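Local coordinates for protein prephenate dehydrogenase (Corynebacterium glutamicum ATCC 13032, PDB 3KTD) that probably oxidises prephenate with NAD+ or NADP+ as hydride acceptor and assembles as a dimer, at residues Arg196-His199 with Leu200-Leu204; Leu208-Val211 with Gly212-Gly216. All coordinates share one frame; numbering follows the deposited sequence.

Contact 1 (Arg196-His199 with Leu200-Leu204)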
ATOM      1  N   ARG A 196      -5.926  -5.911 -12.859  1.00 36.08           N
ATOM      2  CA  ARG A 196      -6.240  -6.220 -11.477  1.00 35.88           C
ATOM      3  C   ARG A 196      -5.129  -5.817 -10.516  1.00 36.06           C
ATOM      4  O   ARG A 196      -5.377  -5.068  -9.575  1.00 36.69           O
ATOM      5  CB  ARG A 196      -6.509  -7.714 -11.324  1.00 35.86           C
ATOM      6  CG  ARG A 196      -7.743  -8.216 -12.086  1.00 35.70           C
ATOM      7  CD  ARG A 196      -7.821  -9.746 -12.064  1.00 35.07           C
ATOM      8  NE  ARG A 196      -9.055 -10.236 -12.667  1.00 36.57           N
ATOM      9  CZ  ARG A 196     -10.238 -10.293 -12.061  1.00 37.24           C
ATOM     10  NH1 ARG A 196     -10.390  -9.886 -10.805  1.00 41.72           N
ATOM     11  NH2 ARG A 196     -11.287 -10.753 -12.723  1.00 38.46           N
ATOM     12  N   VAL A 197      -3.906  -6.279 -10.770  1.00 35.42           N
ATOM     13  CA  VAL A 197      -2.832  -6.139  -9.783  1.00 35.15           C
ATOM     14  C   VAL A 197      -1.980  -4.876  -9.871  1.00 34.80           C
ATOM     15  O   VAL A 197      -1.147  -4.625  -8.991  1.00 34.58           O
ATOM     16  CB  VAL A 197      -1.897  -7.369  -9.804  1.00 35.53           C
ATOM     17  CG1 VAL A 197      -2.689  -8.636  -9.544  1.00 32.42           C
ATOM     18  CG2 VAL A 197      -1.157  -7.454 -11.114  1.00 36.11           C
ATOM     19  N   SER A 198      -2.193  -4.071 -10.902  1.00 34.41           N
ATOM     20  CA  SER A 198      -1.380  -2.873 -11.093  1.00 34.04           C
ATOM     21  C   SER A 198      -2.190  -1.629 -11.460  1.00 34.05           C
ATOM     22  O   SER A 198      -2.014  -0.567 -10.865  1.00 34.16           O
ATOM     23  CB  SER A 198      -0.328  -3.143 -12.168  1.00 33.53           C
ATOM     24  OG  SER A 198       0.320  -1.942 -12.543  1.00 35.78           O
ATOM     25  N   HIS A 199      -3.069  -1.757 -12.445  1.00 34.37           N
ATOM     26  CA  HIS A 199      -3.848  -0.620 -12.912  1.00 34.49           C
ATOM     27  C   HIS A 199      -4.933  -0.234 -11.900  1.00 34.20           C
ATOM     28  O   HIS A 199      -5.010   0.921 -11.515  1.00 34.45           O
ATOM     29  CB  HIS A 199      -4.401  -0.864 -14.327  1.00 34.60           C
ATOM     30  CG  HIS A 199      -3.339  -1.223 -15.332  1.00 36.51           C
ATOM     31  ND1 HIS A 199      -3.595  -1.970 -16.462  1.00 36.02           N
ATOM     32  CD2 HIS A 199      -2.007  -0.977 -15.341  1.00 35.77           C
ATOM     33  CE1 HIS A 199      -2.475  -2.135 -17.141  1.00 38.87           C
ATOM     34  NE2 HIS A 199      -1.496  -1.543 -16.480  1.00 37.67           N
ATOM     35  N   LEU A 200      -5.734  -1.194 -11.442  1.00 33.84           N
ATOM     36  CA  LEU A 200      -6.720  -0.922 -10.390  1.00 33.34           C
ATOM     37  C   LEU A 200      -5.993  -0.448  -9.141  1.00 33.18           C
ATOM     38  O   LEU A 200      -6.490   0.432  -8.430  1.00 31.69           O
ATOM     39  CB  LEU A 200      -7.548  -2.169 -10.064  1.00 33.63           C
ATOM     40  CG  LEU A 200      -8.600  -2.062  -8.945  1.00 35.31           C
ATOM     41  CD1 LEU A 200      -9.740  -1.113  -9.326  1.00 31.28           C
ATOM     42  CD2 LEU A 200      -9.150  -3.445  -8.603  1.00 33.16           C
ATOM     43  N   THR A 201      -4.811  -1.023  -8.882  1.00 33.35           N
ATOM     44  CA  THR A 201      -4.002  -0.618  -7.727  1.00 33.27           C
ATOM     45  C   THR A 201      -3.785   0.883  -7.804  1.00 34.04           C
ATOM     46  O   THR A 201      -4.013   1.613  -6.830  1.00 34.02           O
ATOM     47  CB  THR A 201      -2.650  -1.350  -7.674  1.00 33.22           C
ATOM     48  OG1 THR A 201      -2.875  -2.761  -7.614  1.00 32.25           O
ATOM     49  CG2 THR A 201      -1.820  -0.918  -6.453  1.00 29.54           C
ATOM     50  N   HIS A 202      -3.381   1.346  -8.984  1.00 34.92           N
ATOM     51  CA  HIS A 202      -3.175   2.784  -9.210  1.00 35.41           C
ATOM     52  C   HIS A 202      -4.462   3.618  -9.113  1.00 34.01           C
ATOM     53  O   HIS A 202      -4.430   4.698  -8.550  1.00 33.45           O
ATOM     54  CB  HIS A 202      -2.461   3.028 -10.539  1.00 35.97           C
ATOM     55  CG  HIS A 202      -1.003   2.691 -10.500  1.00 41.24           C
ATOM     56  ND1 HIS A 202      -0.483   1.554 -11.078  1.00 44.26           N
ATOM     57  CD2 HIS A 202       0.040   3.329  -9.918  1.00 45.53           C
ATOM     58  CE1 HIS A 202       0.820   1.517 -10.871  1.00 48.74           C
ATOM     59  NE2 HIS A 202       1.162   2.580 -10.165  1.00 49.44           N
ATOM     60  N   ILE A 203      -5.577   3.114  -9.638  1.00 32.97           N
ATOM     61  CA  ILE A 203      -6.841   3.839  -9.578  1.00 32.96           C
ATOM     62  C   ILE A 203      -7.289   4.028  -8.122  1.00 32.84           C
ATOM     63  O   ILE A 203      -7.677   5.123  -7.731  1.00 32.84           O
ATOM     64  CB  ILE A 203      -7.962   3.114 -10.324  1.00 32.91           C
ATOM     65  CG1 ILE A 203      -7.700   3.082 -11.829  1.00 33.97           C
ATOM     66  CG2 ILE A 203      -9.284   3.814 -10.085  1.00 33.77           C
ATOM     67  CD1 ILE A 203      -7.896   4.410 -12.516  1.00 34.57           C
ATOM     68  N   LEU A 204      -7.224   2.959  -7.331  1.00 32.32           N
ATOM     69  CA  LEU A 204      -7.614   3.004  -5.928  1.00 31.39           C
ATOM     70  C   LEU A 204      -6.698   3.930  -5.131  1.00 31.69           C
ATOM     71  O   LEU A 204      -7.158   4.634  -4.228  1.00 32.03           O
ATOM     72  CB  LEU A 204      -7.608   1.605  -5.314  1.00 30.98           C
ATOM     73  CG  LEU A 204      -8.576   0.577  -5.911  1.00 30.99           C
ATOM     74  CD1 LEU A 204      -8.394  -0.772  -5.265  1.00 28.48           C
ATOM     75  CD2 LEU A 204     -10.019   1.023  -5.778  1.00 32.16           C
TER
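R196-H199 runs straight into L200-L204 as one length of helix 187-214, but a wider, pi-type turn at R196-H199 interrupts the usual pattern before regular spacing resumes with H202 N on S198 O and continues with I203 N bonded to H199 O at 2.9 Å, in the carbonyl plane. At V197 O it is a side chain that comes in: T201 has OG1 beside its own backbone N (chi1 -59°), which turns the hydroxyl back along the helix to give a weak hydrogen bond to that oxygen, T201 OG1 to V197 O, at 2.9 Å.

At the next residue, S198 O takes two donors from a single residue. H202 N reaches it at 3.0 Å, tilted well off the carbonyl plane, while H202 ND1 adds a second, weak bond that is noticeably bent (128° at the hydrogen). The imidazole thus only leans on the helix backbone, meeting that oxygen obliquely. S198 OG lies in the plane of the ring, at its edge, 3.9 Å from H202 CE1. I203 CG1 rests against H199 O at 3.5 Å, and L200 CB touches R196 O.

The polar ends of R196 and H199 are bound outside the turn. R196 forms a salt bridge with E258 and hydrogen-bonds V211 O of the second subunit, and H199 ND1 pairs with N248. H199 and L200 pack on L252 of helix 249-270, and H199 and H202 share M244 of helix 238-247, so this buried turn of the family's dimerization domain packs against those two helices and against the second subunit.

Contact 2 (Leu208-Val211 with Gly212-Gly216)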
ATOM      1  N   LEU A 208      -8.019   7.174  -2.979  1.00 32.88           N
ATOM      2  CA  LEU A 208      -7.782   7.276  -1.547  1.00 32.29           C
ATOM      3  C   LEU A 208      -7.130   8.604  -1.204  1.00 32.33           C
ATOM      4  O   LEU A 208      -7.473   9.221  -0.197  1.00 32.32           O
ATOM      5  CB  LEU A 208      -6.901   6.117  -1.065  1.00 32.01           C
ATOM      6  CG  LEU A 208      -6.535   6.142   0.427  1.00 32.83           C
ATOM      7  CD1 LEU A 208      -7.785   6.046   1.292  1.00 29.73           C
ATOM      8  CD2 LEU A 208      -5.532   5.041   0.781  1.00 29.98           C
ATOM      9  N   ALA A 209      -6.191   9.050  -2.034  1.00 32.21           N
ATOM     10  CA  ALA A 209      -5.510  10.314  -1.761  1.00 31.89           C
ATOM     11  C   ALA A 209      -6.485  11.486  -1.778  1.00 31.31           C
ATOM     12  O   ALA A 209      -6.368  12.407  -0.962  1.00 31.10           O
ATOM     13  CB  ALA A 209      -4.376  10.548  -2.736  1.00 31.60           C
ATOM     14  N   ILE A 210      -7.439  11.445  -2.705  1.00 30.95           N
ATOM     15  CA  ILE A 210      -8.430  12.508  -2.837  1.00 30.60           C
ATOM     16  C   ILE A 210      -9.361  12.520  -1.622  1.00 31.35           C
ATOM     17  O   ILE A 210      -9.553  13.573  -0.996  1.00 30.91           O
ATOM     18  CB  ILE A 210      -9.258  12.362  -4.121  1.00 30.37           C
ATOM     19  CG1 ILE A 210      -8.376  12.588  -5.349  1.00 28.84           C
ATOM     20  CG2 ILE A 210     -10.412  13.365  -4.129  1.00 29.37           C
ATOM     21  CD1 ILE A 210      -9.053  12.222  -6.648  1.00 28.04           C
ATOM     22  N   VAL A 211      -9.912  11.354  -1.280  1.00 31.33           N
ATOM     23  CA  VAL A 211     -10.817  11.245  -0.130  1.00 31.62           C
ATOM     24  C   VAL A 211     -10.136  11.692   1.170  1.00 32.05           C
ATOM     25  O   VAL A 211     -10.775  12.287   2.046  1.00 32.35           O
ATOM     26  CB  VAL A 211     -11.397   9.824   0.030  1.00 31.61           C
ATOM     27  CG1 VAL A 211     -12.297   9.736   1.277  1.00 28.76           C
ATOM     28  CG2 VAL A 211     -12.181   9.427  -1.224  1.00 29.95           C
ATOM     29  N   GLY A 212      -8.842  11.420   1.285  1.00 32.05           N
ATOM     30  CA  GLY A 212      -8.067  11.859   2.445  1.00 32.32           C
ATOM     31  C   GLY A 212      -7.832  13.357   2.429  1.00 32.07           C
ATOM     32  O   GLY A 212      -8.027  14.040   3.444  1.00 32.30           O
ATOM     33  N   ASP A 213      -7.417  13.863   1.270  1.00 31.90           N
ATOM     34  CA  ASP A 213      -7.204  15.294   1.084  1.00 32.16           C
ATOM     35  C   ASP A 213      -8.499  16.074   1.332  1.00 31.82           C
ATOM     36  O   ASP A 213      -8.465  17.153   1.916  1.00 31.37           O
ATOM     37  CB  ASP A 213      -6.683  15.589  -0.322  1.00 32.37           C
ATOM     38  CG  ASP A 213      -6.513  17.082  -0.580  1.00 33.10           C
ATOM     39  OD1 ASP A 213      -5.657  17.723   0.071  1.00 33.09           O
ATOM     40  OD2 ASP A 213      -7.236  17.611  -1.449  1.00 33.21           O
ATOM     41  N   ASN A 214      -9.631  15.519   0.894  1.00 31.86           N
ATOM     42  CA  ASN A 214     -10.943  16.133   1.130  1.00 31.84           C
ATOM     43  C   ASN A 214     -11.206  16.370   2.606  1.00 32.20           C
ATOM     44  O   ASN A 214     -11.918  17.307   2.962  1.00 32.54           O
ATOM     45  CB  ASN A 214     -12.081  15.274   0.562  1.00 31.61           C
ATOM     46  CG  ASN A 214     -12.146  15.290  -0.966  1.00 31.54           C
ATOM     47  OD1 ASN A 214     -11.403  16.005  -1.651  1.00 29.61           O
ATOM     48  ND2 ASN A 214     -13.046  14.483  -1.504  1.00 32.84           N
ATOM     49  N   GLY A 215     -10.637  15.520   3.460  1.00 32.53           N
ATOM     50  CA  GLY A 215     -10.815  15.632   4.915  1.00 32.29           C
ATOM     51  C   GLY A 215     -10.125  16.828   5.561  1.00 31.91           C
ATOM     52  O   GLY A 215     -10.373  17.128   6.736  1.00 31.33           O
ATOM     53  N   GLY A 216      -9.248  17.497   4.813  1.00 31.04           N
ATOM     54  CA  GLY A 216      -8.572  18.682   5.307  1.00 31.14           C
ATOM     55  C   GLY A 216      -7.440  18.391   6.270  1.00 31.91           C
ATOM     56  O   GLY A 216      -6.874  17.292   6.270  1.00 32.81           O
TER
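L208-V211 and the start of G212-G216 form the last turns of helix 187-214, an alpha-helix of the all-helical dimerization domain, after which the chain leaves it. The tight part is the backbone ladder. L208 O takes G212 N at 3.0 Å, A209 O takes D213 N at 2.9 Å, and I210 O takes N214 N at 2.7 Å, the last approaching nearly end-on to the carbonyl. Beyond them the spacing shortens to three residues, with G215 N on G212 O and G216 N on D213 O, as the chain turns off through G216 at a positive phi of 77°.

The buried part is made by V211, which packs on L200 of the second subunit, and by the backbone at G212, whose N lies 3.3 Å from V211 CB. D213 is held through OD2 by a salt bridge to R290 of the second subunit.

The looser, more solvent-exposed side belongs to N214 and I210. The chi1 of N214, -72°, folds its amide back toward the preceding turn, where it lies alongside I210, pointing the same way; I210 also packs on I262 of the second subunit. N214 ND2 is hydrogen-bonded to E258 of that subunit, and N214 OD1 comes to 3.8 Å from I210 CG2.

Overall arrangement
Both contacts sit on helix 187-214 and follow each other along it, with centres about 18 Å apart. Contact 1 is the more buried, its centre about 14 Å from the centre of the chain, packed by helices of its own subunit and by the second subunit. The centre of contact 2 lies about 30 Å out, and that contact is only partly buried. Their chemistry differs too: in contact 1 side chains of T201 and H202 add weak bonds to backbone carbonyls around an irregular turn, whereas the bonds across the segments of contact 2 are all main-chain. The two meet across the dimer, where R196 and L200 of contact 1 touch residues of contact 2 in the other subunit.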